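Long-range contacts in Rik1-associated factor 1 (Schizosaccharomyces pombe, PDB 4O9D), which contributes, as a component of the Clr4 methyltransferase complex, to the establishment of heterochromatin through methylation of histone H3: residues G60-G65 with Q73-H78; A147-Y152 with G180-L185; S315-G320 with W363-N368; A381-G386 with C397-D402. One frame throughout, in Å; residues are numbered along the deposited sequence.

Contact 1: residues G60-G65 with Q73-H78; sequences GNLWIG and QSLESH
Ser-74 lies over one face of the Trp-63 indole: its CB stands 3.6 Å from the centroid of the six-membered ring, 11° off the ring normal, which meets the geometry of a CH-pi contact. The two residues are a non-hydrogen-bonded antiparallel pair and send their side chains to the same face of the sheet. Phe-26 meets the same indole edge-to-face.

Leu-75 faces the strand of Leu-62 and Ile-64 chiefly with one methyl, CD1. It lies 3.6 Å from Leu-62 CD2 and equally 3.6 Å from Ile-64 CD1, and in both pairs the side chains cross at a slant. Leu-62 CG, anti to the backbone N (chi1 -179°), is thereby placed 3.9 Å from Leu-75 CD1. Trp-116 of the next sheet touches both leucines.

The polar side-chain contact lies where the strands part. Ser-77 OG donates to Asn-61 OD1 over a short 2.5 Å, tilted 29° from the carbonyl plane of the amide. Asn-61 ND2 in turn bonds Ser-49 O and Ser-90 O, so three partners fix the rotation of this buried amide; the peptide bond before Asn-61 is cis.

The backbones are joined by Leu-75 N to Leu-62 O at 2.8 Å, by Ile-64 N to Gln-73 O at 3.0 Å and by Gln-73 N to Ile-64 O at 2.9 Å. Chemically, one face sets Ser-74 against the indole, the Leu-62, Ile-64 and Leu-75 cluster is apolar, and the Asn-61 amide oxygen holds Ser-77 of the connecting chain while its nitrogen reaches Ser-90 O in the next sheet.

Contact 2: residues A147-Y152 with G180-L185; sequences ACKNGY and GYSASL
Ala-147 meets Ala-183 with its methyl, CB to CB at 4.2 Å, at the end of strand 144-148. Cys-148 offers its carbonyl O to two amides, Ala-183 N at 3.1 Å and Gly-151 N at 3.0 Å. They approach from opposite faces of the carbonyl plane, so one oxygen closes the type I turn from Cys-148 to Gly-151 and also joins it to the second segment. Lys-149 O then accepts from Ser-182 OG, which, anti to the carbonyl carbon (chi1 -71°), meets it at 2.8 Å in the carbonyl plane and on a lone pair. Replacing Ser-182 by an alanine would probably leave Lys-149 O without this hydroxyl donor. At Asn-150 the backbone O is linked to Tyr-181 O by one water that donates to both, while OD1 takes Tyr-152 N at 2.9 Å in an Asx turn. Gly-151 CA passes 3.3 Å from Tyr-181 O; a CB there would clash with that oxygen. Tyr-152 ends the segment with its O 3.8 Å from Ala-183 CB. The turn linking strands 144-148 and 153-158 abuts the start of strand 182-189 in the following sheet, just past helix 174-178, which closes in a Schellman motif at Gly-180.

Contact 3: residues S315-G320 with W363-N368; sequences SLLKHG and WDLRLN
Trp-363 NE1 and His-319 NE2 both grip one polar atom, Thr-353 OG1 of strand 351-354. The imidazole is held at its other nitrogen too, where ND1 pairs with Asp-357 OD1. Sharing this hydroxyl, the rings lie near each other, with His-319 NE2 4.5 Å from Trp-363 CZ2 at the indole edge.

The direct contact is apolar. Leu-317 CB sits over one indole face, 3.6 Å from the centroid of the six-membered ring and only 6° off its normal, a clear CH-pi geometry. With Leu-317 CG anti to the carbonyl carbon (chi1 -43°), both methyls that it carries also lie against the indole. The two side chains slide past each other in opposite directions, bringing Leu-317 CD2 to 3.7 Å from Trp-363 CE3. The same methyl meets Leu-365 CD1 at 4.2 Å. At the indole rim, in the ring plane, Lys-318 O lies 3.6 Å from CH2. An alanine in place of Trp-363 would probably take from Leu-317 the indole face under its CB and leave Thr-353 OG1 without the NE1 donor.

Beyond the tryptophan, Asp-364 OD1 accepts from both N and NE of Arg-366, each at 3.0 Å; the former makes an Asx turn and the latter belongs to a two-nitrogen salt bridge.

Trp-363 and Asp-364 form the WD dipeptide, and the linked His-319, Asp-357, Thr-353 and Trp-363 match the hydrogen-bonded tetrad characteristic of WD40 blades.

Contact 4: residues A381-G386 with C397-D402; sequences AITYGG and CCVGGD
Cys-397, Thr-383 and Val-399 bury most of this contact. Cys-397 bonds two successive residues: its O accepts from Thr-383 N at 2.8 Å, with the donor 40° above the carbonyl plane, and its N donates to Tyr-384 O at 2.9 Å. Its SG reaches 4.2 Å from Tyr-384 CB, on their shared face.

Thr-383 OG1 lies between the backbone N and the carbonyl carbon (chi1 57°), 3.6 Å from Cys-397 CB, and its hydrogen bond runs to Thr-33 O of the neighbouring sheet. CG2 turns to Val-399 CG2, 3.7 Å away, the two side chains crossing at about a right angle. The pairing shifts by one residue between Ile-382 with Cys-398 and Tyr-384 with Cys-397, a beta bulge in the hairpin of strands 382-387 and 393-398. That hairpin belongs to the WD 4 repeat, its four-stranded blade completed by strand 21-26 from the N-terminal part of the chain.

Val-399 N donates to Ala-381 O at 2.8 Å, with a C=O...N angle of 167°, and Val-399 CG2 lies 3.9 Å from Ala-381 CB. Val-399 is itself the second residue of a type II turn from Cys-398 to Gly-401, with Gly-400 third at positive phi.

In the fold
The four contacts follow one another along the chain without nesting, spread around a ring of eight beta sheets, the WD-repeat propeller of this protein. Contacts 1 and 4 each lie within one blade, joining the hairpin strands 62-66 with 71-74 and 382-387 with 393-398; their centres are about 17 Å apart. Contacts 2 and 3 instead bridge successive sheets and lie on opposite sides of the chain's centre, with centres about 34 Å apart. Contacts 3 and 4 come nearest, about 7 Å between closest atoms, yet none touches another. Hairpin pairing thus builds individual blades, while the bridging contacts join neighbouring blades.

Contact 1: residues G60-G65 with Q73-H78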
loop_
_atom_site.group_PDB
_atom_site.type_symbol
_atom_site.label_atom_id
_atom_site.label_comp_id
_atom_site.label_asym_id
_atom_site.label_seq_id
_atom_site.Cartn_x
_atom_site.Cartn_y
_atom_site.Cartn_z
ATOM N N GLY A 60 -13.169 4.056 -15.301
ATOM C CA GLY A 60 -11.963 4.304 -14.515
ATOM C C GLY A 60 -12.244 5.538 -13.693
ATOM O O GLY A 60 -13.096 6.341 -14.100
ATOM N N ASN A 61 -11.558 5.748 -12.570
ATOM C CA ASN A 61 -10.368 5.005 -12.164
ATOM C C ASN A 61 -10.596 4.209 -10.862
ATOM O O ASN A 61 -9.646 3.926 -10.123
ATOM C CB ASN A 61 -9.243 6.022 -11.941
ATOM C CG ASN A 61 -9.661 7.143 -10.980
ATOM O OD1 ASN A 61 -10.850 7.352 -10.745
ATOM N ND2 ASN A 61 -8.684 7.859 -10.424
ATOM N N LEU A 62 -11.848 3.841 -10.590
ATOM C CA LEU A 62 -12.212 3.243 -9.292
ATOM C C LEU A 62 -13.276 2.143 -9.438
ATOM O O LEU A 62 -14.442 2.419 -9.739
ATOM C CB LEU A 62 -12.690 4.341 -8.310
ATOM C CG LEU A 62 -13.080 3.821 -6.920
ATOM C CD1 LEU A 62 -11.879 3.180 -6.207
ATOM C CD2 LEU A 62 -13.725 4.923 -6.057
ATOM N N TRP A 63 -12.874 0.887 -9.226
ATOM C CA TRP A 63 -13.772 -0.238 -9.499
ATOM C C TRP A 63 -13.985 -1.137 -8.282
ATOM O O TRP A 63 -13.118 -1.262 -7.405
ATOM C CB TRP A 63 -13.252 -1.061 -10.675
ATOM C CG TRP A 63 -13.086 -0.265 -11.948
ATOM C CD1 TRP A 63 -12.115 0.656 -12.220
ATOM C CD2 TRP A 63 -13.918 -0.331 -13.124
ATOM N NE1 TRP A 63 -12.296 1.171 -13.483
ATOM C CE2 TRP A 63 -13.391 0.578 -14.058
ATOM C CE3 TRP A 63 -15.063 -1.065 -13.466
ATOM C CZ2 TRP A 63 -13.967 0.775 -15.317
ATOM C CZ3 TRP A 63 -15.632 -0.873 -14.713
ATOM C CH2 TRP A 63 -15.079 0.034 -15.626
ATOM N N ILE A 64 -15.159 -1.756 -8.230
ATOM C CA ILE A 64 -15.464 -2.713 -7.182
ATOM C C ILE A 64 -15.987 -3.933 -7.885
ATOM O O ILE A 64 -16.894 -3.820 -8.729
ATOM C CB ILE A 64 -16.546 -2.215 -6.191
ATOM C CG1 ILE A 64 -16.083 -0.964 -5.446
ATOM C CG2 ILE A 64 -16.882 -3.316 -5.171
ATOM C CD1 ILE A 64 -16.989 -0.599 -4.269
ATOM N N GLY A 65 -15.408 -5.085 -7.549
ATOM C CA GLY A 65 -15.767 -6.351 -8.166
ATOM C C GLY A 65 -16.249 -7.353 -7.129
ATOM O O GLY A 65 -16.012 -7.180 -5.929
ATOM N N GLN A 73 -17.947 -3.085 -11.337
ATOM C CA GLN A 73 -18.695 -1.835 -11.501
ATOM C C GLN A 73 -17.785 -0.642 -11.273
ATOM O O GLN A 73 -16.996 -0.651 -10.335
ATOM C CB GLN A 73 -19.860 -1.776 -10.516
ATOM C CG GLN A 73 -20.693 -0.520 -10.670
ATOM C CD GLN A 73 -21.690 -0.321 -9.535
ATOM O OE1 GLN A 73 -21.882 -1.198 -8.678
ATOM N NE2 GLN A 73 -22.324 0.842 -9.523
ATOM N N SER A 74 -17.896 0.361 -12.151
ATOM C CA SER A 74 -17.109 1.588 -12.087
ATOM C C SER A 74 -17.780 2.574 -11.150
ATOM O O SER A 74 -18.996 2.748 -11.231
ATOM C CB SER A 74 -17.020 2.211 -13.494
ATOM O OG SER A 74 -16.257 3.416 -13.501
ATOM N N LEU A 75 -17.019 3.234 -10.272
ATOM C CA LEU A 75 -17.632 4.158 -9.290
ATOM C C LEU A 75 -17.479 5.620 -9.688
ATOM O O LEU A 75 -16.626 5.968 -10.493
ATOM C CB LEU A 75 -17.055 3.978 -7.870
ATOM C CG LEU A 75 -17.166 2.630 -7.145
ATOM C CD1 LEU A 75 -16.597 2.733 -5.695
ATOM C CD2 LEU A 75 -18.590 2.140 -7.134
ATOM N N GLU A 76 -18.303 6.488 -9.098
ATOM C CA GLU A 76 -18.236 7.910 -9.390
ATOM C C GLU A 76 -16.820 8.469 -9.145
ATOM O O GLU A 76 -16.380 9.398 -9.836
ATOM C CB GLU A 76 -19.281 8.665 -8.553
ATOM C CG GLU A 76 -18.973 10.128 -8.380
ATOM C CD GLU A 76 -20.173 10.945 -7.918
ATOM O OE1 GLU A 76 -20.858 10.549 -6.941
ATOM O OE2 GLU A 76 -20.427 11.993 -8.547
ATOM N N SER A 77 -16.123 7.891 -8.164
ATOM C CA SER A 77 -14.686 8.136 -7.935
ATOM C C SER A 77 -14.342 9.566 -7.477
ATOM O O SER A 77 -15.176 10.232 -6.886
ATOM C CB SER A 77 -13.869 7.755 -9.171
ATOM O OG SER A 77 -12.484 7.628 -8.839
ATOM N N HIS A 78 -13.103 9.999 -7.729
ATOM C CA HIS A 78 -12.612 11.337 -7.361
ATOM C C HIS A 78 -12.173 12.071 -8.627
ATOM O O HIS A 78 -11.572 11.462 -9.505
ATOM C CB HIS A 78 -11.389 11.228 -6.433
ATOM C CG HIS A 78 -11.622 10.423 -5.188
ATOM N ND1 HIS A 78 -11.581 10.977 -3.925
ATOM C CD2 HIS A 78 -11.899 9.110 -5.011
ATOM C CE1 HIS A 78 -11.810 10.038 -3.023
ATOM N NE2 HIS A 78 -12.026 8.899 -3.656
#

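Contact 2: residues A147-Y152 with G180-L185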
loop_
_atom_site.group_PDB
_atom_site.type_symbol
_atom_site.label_atom_id
_atom_site.label_comp_id
_atom_site.label_asym_id
_atom_site.label_seq_id
_atom_site.Cartn_x
_atom_site.Cartn_y
_atom_site.Cartn_z
ATOM N N ALA A 147 -3.461 9.971 5.956
ATOM C CA ALA A 147 -2.232 10.754 5.854
ATOM C C ALA A 147 -2.329 11.712 4.672
ATOM O O ALA A 147 -2.530 11.303 3.529
ATOM C CB ALA A 147 -0.984 9.842 5.750
ATOM N N CYS A 148 -2.167 13.002 4.956
ATOM C CA CYS A 148 -2.408 14.035 3.954
ATOM C C CYS A 148 -1.124 14.780 3.593
ATOM O O CYS A 148 -0.245 14.989 4.437
ATOM C CB CYS A 148 -3.475 15.021 4.467
ATOM S SG CYS A 148 -3.800 16.391 3.326
ATOM N N LYS A 149 -1.042 15.189 2.331
ATOM C CA LYS A 149 0.093 15.925 1.814
ATOM C C LYS A 149 0.307 17.245 2.556
ATOM O O LYS A 149 1.433 17.749 2.602
ATOM C CB LYS A 149 -0.104 16.173 0.312
ATOM C CG LYS A 149 1.144 16.638 -0.441
ATOM C CD LYS A 149 0.940 16.606 -1.956
ATOM C CE LYS A 149 2.150 17.166 -2.693
ATOM N NZ LYS A 149 2.083 16.929 -4.173
ATOM N N ASN A 150 -0.755 17.799 3.151
ATOM C CA ASN A 150 -0.623 19.074 3.859
ATOM C C ASN A 150 0.155 18.941 5.163
ATOM O O ASN A 150 0.407 19.930 5.835
ATOM C CB ASN A 150 -1.997 19.732 4.129
ATOM C CG ASN A 150 -2.854 18.941 5.094
ATOM O OD1 ASN A 150 -2.428 17.914 5.600
ATOM N ND2 ASN A 150 -4.075 19.425 5.363
ATOM N N GLY A 151 0.536 17.716 5.528
ATOM C CA GLY A 151 1.307 17.499 6.742
ATOM C C GLY A 151 0.490 17.029 7.934
ATOM O O GLY A 151 1.047 16.617 8.947
ATOM N N TYR A 152 -0.831 17.085 7.826
ATOM C CA TYR A 152 -1.711 16.509 8.855
ATOM C C TYR A 152 -2.009 15.022 8.634
ATOM O O TYR A 152 -2.159 14.589 7.495
ATOM C CB TYR A 152 -3.076 17.231 8.837
ATOM C CG TYR A 152 -3.024 18.617 9.438
ATOM C CD1 TYR A 152 -2.265 19.624 8.844
ATOM C CD2 TYR A 152 -3.740 18.928 10.601
ATOM C CE1 TYR A 152 -2.214 20.919 9.391
ATOM C CE2 TYR A 152 -3.681 20.207 11.159
ATOM C CZ TYR A 152 -2.920 21.196 10.544
ATOM O OH TYR A 152 -2.854 22.462 11.093
ATOM N N GLY A 180 7.422 22.119 6.678
ATOM C CA GLY A 180 6.708 21.898 5.431
ATOM C C GLY A 180 6.667 20.443 4.951
ATOM O O GLY A 180 6.501 20.212 3.757
ATOM N N TYR A 181 6.795 19.483 5.872
ATOM C CA TYR A 181 6.736 18.064 5.533
ATOM C C TYR A 181 5.344 17.589 5.115
ATOM O O TYR A 181 4.327 18.165 5.502
ATOM C CB TYR A 181 7.212 17.197 6.708
ATOM C CG TYR A 181 8.696 17.302 7.027
ATOM C CD1 TYR A 181 9.582 17.934 6.161
ATOM C CD2 TYR A 181 9.200 16.777 8.203
ATOM C CE1 TYR A 181 10.946 18.015 6.461
ATOM C CE2 TYR A 181 10.542 16.871 8.515
ATOM C CZ TYR A 181 11.409 17.487 7.635
ATOM O OH TYR A 181 12.748 17.578 7.951
ATOM N N SER A 182 5.308 16.528 4.323
ATOM C CA SER A 182 4.038 15.904 3.944
ATOM C C SER A 182 3.884 14.633 4.750
ATOM O O SER A 182 4.872 13.951 5.002
ATOM C CB SER A 182 4.010 15.603 2.458
ATOM O OG SER A 182 3.912 16.816 1.709
ATOM N N ALA A 183 2.666 14.341 5.204
ATOM C CA ALA A 183 2.394 13.068 5.845
ATOM C C ALA A 183 2.047 12.102 4.725
ATOM O O ALA A 183 1.033 12.282 4.022
ATOM C CB ALA A 183 1.253 13.178 6.820
ATOM N N SER A 184 2.879 11.079 4.551
ATOM C CA SER A 184 2.709 10.174 3.414
ATOM C C SER A 184 2.569 8.679 3.749
ATOM O O SER A 184 2.286 7.890 2.847
ATOM C CB SER A 184 3.879 10.357 2.435
ATOM O OG SER A 184 3.886 11.678 1.901
ATOM N N LEU A 185 2.791 8.288 5.005
ATOM C CA LEU A 185 2.650 6.883 5.424
ATOM C C LEU A 185 1.887 6.841 6.722
ATOM O O LEU A 185 2.057 7.731 7.552
ATOM C CB LEU A 185 4.027 6.245 5.657
ATOM C CG LEU A 185 4.941 6.429 4.440
ATOM C CD1 LEU A 185 6.406 6.149 4.820
ATOM C CD2 LEU A 185 4.458 5.548 3.335
HETATM O O HOH W 1 3.123 20.708 6.149
#

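Contact 3: residues S315-G320 with W363-N368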
loop_
_atom_site.group_PDB
_atom_site.type_symbol
_atom_site.label_atom_id
_atom_site.label_comp_id
_atom_site.label_asym_id
_atom_site.label_seq_id
_atom_site.Cartn_x
_atom_site.Cartn_y
_atom_site.Cartn_z
ATOM N N SER A 315 21.524 -11.571 1.009
ATOM C CA SER A 315 21.358 -11.878 -0.396
ATOM C C SER A 315 20.881 -10.660 -1.157
ATOM O O SER A 315 20.459 -9.657 -0.569
ATOM C CB SER A 315 20.348 -13.010 -0.571
ATOM O OG SER A 315 20.374 -13.474 -1.910
ATOM N N LEU A 316 20.970 -10.771 -2.473
ATOM C CA LEU A 316 20.558 -9.731 -3.382
ATOM C C LEU A 316 19.724 -10.388 -4.484
ATOM O O LEU A 316 20.212 -11.242 -5.251
ATOM C CB LEU A 316 21.790 -9.053 -3.927
ATOM C CG LEU A 316 21.595 -7.970 -4.976
ATOM C CD1 LEU A 316 20.383 -7.170 -4.688
ATOM C CD2 LEU A 316 22.842 -7.092 -4.986
ATOM N N LEU A 317 18.449 -10.021 -4.523
ATOM C CA LEU A 317 17.475 -10.679 -5.381
ATOM C C LEU A 317 17.169 -9.786 -6.569
ATOM O O LEU A 317 16.423 -8.808 -6.425
ATOM C CB LEU A 317 16.184 -10.911 -4.608
ATOM C CG LEU A 317 16.298 -11.430 -3.170
ATOM C CD1 LEU A 317 14.882 -11.408 -2.613
ATOM C CD2 LEU A 317 16.899 -12.841 -3.110
ATOM N N LYS A 318 17.712 -10.127 -7.737
ATOM C CA LYS A 318 17.705 -9.218 -8.875
ATOM C C LYS A 318 16.590 -9.472 -9.893
ATOM O O LYS A 318 16.230 -10.608 -10.168
ATOM C CB LYS A 318 19.047 -9.306 -9.596
ATOM C CG LYS A 318 20.213 -8.745 -8.810
ATOM C CD LYS A 318 21.552 -9.115 -9.476
ATOM C CE LYS A 318 22.651 -8.133 -9.060
ATOM N NZ LYS A 318 23.990 -8.450 -9.635
ATOM N N HIS A 319 16.058 -8.405 -10.477
ATOM C CA HIS A 319 15.226 -8.573 -11.665
ATOM C C HIS A 319 16.027 -8.193 -12.903
ATOM O O HIS A 319 17.151 -7.707 -12.809
ATOM C CB HIS A 319 13.951 -7.735 -11.590
ATOM C CG HIS A 319 12.868 -8.368 -10.776
ATOM N ND1 HIS A 319 11.678 -8.805 -11.323
ATOM C CD2 HIS A 319 12.809 -8.661 -9.459
ATOM C CE1 HIS A 319 10.931 -9.332 -10.371
ATOM N NE2 HIS A 319 11.593 -9.261 -9.234
ATOM N N GLY A 320 15.419 -8.377 -14.063
ATOM C CA GLY A 320 16.109 -8.174 -15.318
ATOM C C GLY A 320 15.929 -6.796 -15.914
ATOM O O GLY A 320 15.426 -5.869 -15.279
ATOM N N TRP A 363 10.888 -16.366 -4.477
ATOM C CA TRP A 363 12.156 -16.591 -3.787
ATOM C C TRP A 363 11.981 -17.347 -2.465
ATOM O O TRP A 363 11.008 -17.109 -1.740
ATOM C CB TRP A 363 12.842 -15.256 -3.468
ATOM C CG TRP A 363 12.827 -14.215 -4.571
ATOM C CD1 TRP A 363 11.857 -13.291 -4.812
ATOM C CD2 TRP A 363 13.863 -13.978 -5.546
ATOM N NE1 TRP A 363 12.216 -12.487 -5.886
ATOM C CE2 TRP A 363 13.440 -12.893 -6.353
ATOM C CE3 TRP A 363 15.111 -14.583 -5.811
ATOM C CZ2 TRP A 363 14.210 -12.391 -7.407
ATOM C CZ3 TRP A 363 15.879 -14.089 -6.871
ATOM C CH2 TRP A 363 15.423 -13.001 -7.655
ATOM N N ASP A 364 12.920 -18.249 -2.146
ATOM C CA ASP A 364 12.992 -18.851 -0.800
ATOM C C ASP A 364 14.343 -18.514 -0.159
ATOM O O ASP A 364 15.380 -19.034 -0.563
ATOM C CB ASP A 364 12.815 -20.359 -0.824
ATOM C CG ASP A 364 12.584 -20.933 0.565
ATOM O OD1 ASP A 364 13.129 -20.376 1.549
ATOM O OD2 ASP A 364 11.832 -21.920 0.683
ATOM N N LEU A 365 14.314 -17.632 0.834
ATOM C CA LEU A 365 15.550 -17.070 1.408
ATOM C C LEU A 365 16.313 -18.089 2.249
ATOM O O LEU A 365 17.448 -17.852 2.688
ATOM C CB LEU A 365 15.213 -15.821 2.230
ATOM C CG LEU A 365 15.106 -14.551 1.384
ATOM C CD1 LEU A 365 16.500 -14.171 0.831
ATOM C CD2 LEU A 365 14.113 -14.702 0.248
ATOM N N ARG A 366 15.705 -19.242 2.449
ATOM C CA ARG A 366 16.346 -20.294 3.219
ATOM C C ARG A 366 17.194 -21.216 2.301
ATOM O O ARG A 366 17.872 -22.132 2.773
ATOM C CB ARG A 366 15.274 -21.075 3.979
ATOM C CG ARG A 366 14.321 -20.175 4.795
ATOM C CD ARG A 366 13.117 -20.945 5.332
ATOM N NE ARG A 366 12.140 -21.268 4.288
ATOM C CZ ARG A 366 11.158 -22.162 4.428
ATOM N NH1 ARG A 366 11.015 -22.838 5.563
ATOM N NH2 ARG A 366 10.318 -22.395 3.435
ATOM N N LEU A 367 17.177 -20.956 0.993
ATOM C CA LEU A 367 18.016 -21.725 0.059
ATOM C C LEU A 367 19.273 -20.966 -0.352
ATOM O O LEU A 367 19.270 -19.743 -0.413
ATOM C CB LEU A 367 17.241 -22.077 -1.196
ATOM C CG LEU A 367 15.992 -22.943 -1.048
ATOM C CD1 LEU A 367 15.439 -23.234 -2.437
ATOM C CD2 LEU A 367 16.283 -24.240 -0.312
ATOM N N ASN A 368 20.345 -21.695 -0.676
ATOM C CA ASN A 368 21.608 -21.049 -0.997
ATOM C C ASN A 368 21.524 -20.171 -2.256
ATOM O O ASN A 368 22.209 -19.157 -2.379
ATOM C CB ASN A 368 22.704 -22.096 -1.148
ATOM C CG ASN A 368 24.064 -21.475 -1.326
ATOM O OD1 ASN A 368 24.631 -20.934 -0.378
ATOM N ND2 ASN A 368 24.596 -21.536 -2.549
#

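Contact 4: residues A381-G386 with C397-D402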
loop_
_atom_site.group_PDB
_atom_site.type_symbol
_atom_site.label_atom_id
_atom_site.label_comp_id
_atom_site.label_asym_id
_atom_site.label_seq_id
_atom_site.Cartn_x
_atom_site.Cartn_y
_atom_site.Cartn_z
ATOM N N ALA A 381 6.270 -3.044 -17.368
ATOM C CA ALA A 381 6.665 -2.874 -15.956
ATOM C C ALA A 381 5.497 -3.051 -14.966
ATOM O O ALA A 381 4.407 -2.536 -15.179
ATOM C CB ALA A 381 7.317 -1.494 -15.745
ATOM N N ILE A 382 5.743 -3.787 -13.889
ATOM C CA ILE A 382 4.751 -4.024 -12.849
ATOM C C ILE A 382 4.480 -2.746 -12.071
ATOM O O ILE A 382 5.413 -2.039 -11.686
ATOM C CB ILE A 382 5.267 -5.107 -11.866
ATOM C CG1 ILE A 382 5.455 -6.445 -12.591
ATOM C CG2 ILE A 382 4.329 -5.269 -10.677
ATOM C CD1 ILE A 382 4.169 -6.970 -13.208
ATOM N N THR A 383 3.215 -2.435 -11.822
ATOM C CA THR A 383 2.894 -1.246 -11.011
ATOM C C THR A 383 2.369 -1.573 -9.606
ATOM O O THR A 383 2.436 -0.729 -8.706
ATOM C CB THR A 383 1.885 -0.296 -11.710
ATOM O OG1 THR A 383 0.679 -0.999 -12.029
ATOM C CG2 THR A 383 2.485 0.293 -12.975
ATOM N N TYR A 384 1.857 -2.791 -9.414
ATOM C CA TYR A 384 1.336 -3.227 -8.104
ATOM C C TYR A 384 1.165 -4.725 -8.084
ATOM O O TYR A 384 0.933 -5.325 -9.119
ATOM C CB TYR A 384 -0.044 -2.604 -7.820
ATOM C CG TYR A 384 -0.561 -2.973 -6.442
ATOM C CD1 TYR A 384 -0.211 -2.204 -5.340
ATOM C CD2 TYR A 384 -1.347 -4.093 -6.238
ATOM C CE1 TYR A 384 -0.639 -2.514 -4.074
ATOM C CE2 TYR A 384 -1.786 -4.426 -4.936
ATOM C CZ TYR A 384 -1.425 -3.613 -3.870
ATOM O OH TYR A 384 -1.804 -3.864 -2.568
ATOM N N GLY A 385 1.260 -5.336 -6.908
ATOM C CA GLY A 385 0.917 -6.738 -6.752
ATOM C C GLY A 385 0.592 -7.039 -5.299
ATOM O O GLY A 385 1.265 -6.554 -4.398
ATOM N N GLY A 386 -0.423 -7.860 -5.062
ATOM C CA GLY A 386 -0.868 -8.108 -3.704
ATOM C C GLY A 386 -1.705 -9.361 -3.520
ATOM O O GLY A 386 -2.675 -9.582 -4.250
ATOM N N CYS A 397 -0.533 -6.015 -11.523
ATOM C CA CYS A 397 -0.869 -4.964 -12.501
ATOM C C CYS A 397 0.385 -4.423 -13.181
ATOM O O CYS A 397 1.469 -4.445 -12.595
ATOM C CB CYS A 397 -1.558 -3.798 -11.810
ATOM S SG CYS A 397 -2.772 -4.226 -10.547
ATOM N N CYS A 398 0.246 -3.892 -14.393
ATOM C CA CYS A 398 1.418 -3.357 -15.095
ATOM C C CYS A 398 1.098 -2.053 -15.798
ATOM O O CYS A 398 -0.055 -1.657 -15.893
ATOM C CB CYS A 398 1.995 -4.381 -16.083
ATOM S SG CYS A 398 0.942 -4.775 -17.525
ATOM N N VAL A 399 2.135 -1.360 -16.246
ATOM C CA VAL A 399 1.951 -0.112 -16.946
ATOM C C VAL A 399 1.035 -0.318 -18.144
ATOM O O VAL A 399 1.231 -1.247 -18.904
ATOM C CB VAL A 399 3.288 0.449 -17.428
ATOM C CG1 VAL A 399 3.059 1.658 -18.321
ATOM C CG2 VAL A 399 4.157 0.819 -16.220
ATOM N N GLY A 400 0.031 0.549 -18.292
ATOM C CA GLY A 400 -0.863 0.486 -19.436
ATOM C C GLY A 400 -2.226 -0.102 -19.111
ATOM O O GLY A 400 -3.021 -0.353 -20.016
ATOM N N GLY A 401 -2.491 -0.346 -17.827
ATOM C CA GLY A 401 -3.821 -0.720 -17.393
ATOM C C GLY A 401 -4.131 -2.197 -17.219
ATOM O O GLY A 401 -5.234 -2.524 -16.775
ATOM N N ASP A 402 -3.203 -3.096 -17.551
ATOM C CA ASP A 402 -3.469 -4.521 -17.359
ATOM C C ASP A 402 -3.597 -4.867 -15.888
ATOM O O ASP A 402 -2.774 -4.473 -15.079
ATOM C CB ASP A 402 -2.371 -5.397 -17.977
ATOM C CG ASP A 402 -2.596 -5.645 -19.467
ATOM O OD1 ASP A 402 -3.745 -5.469 -19.930
ATOM O OD2 ASP A 402 -1.635 -6.007 -20.173
#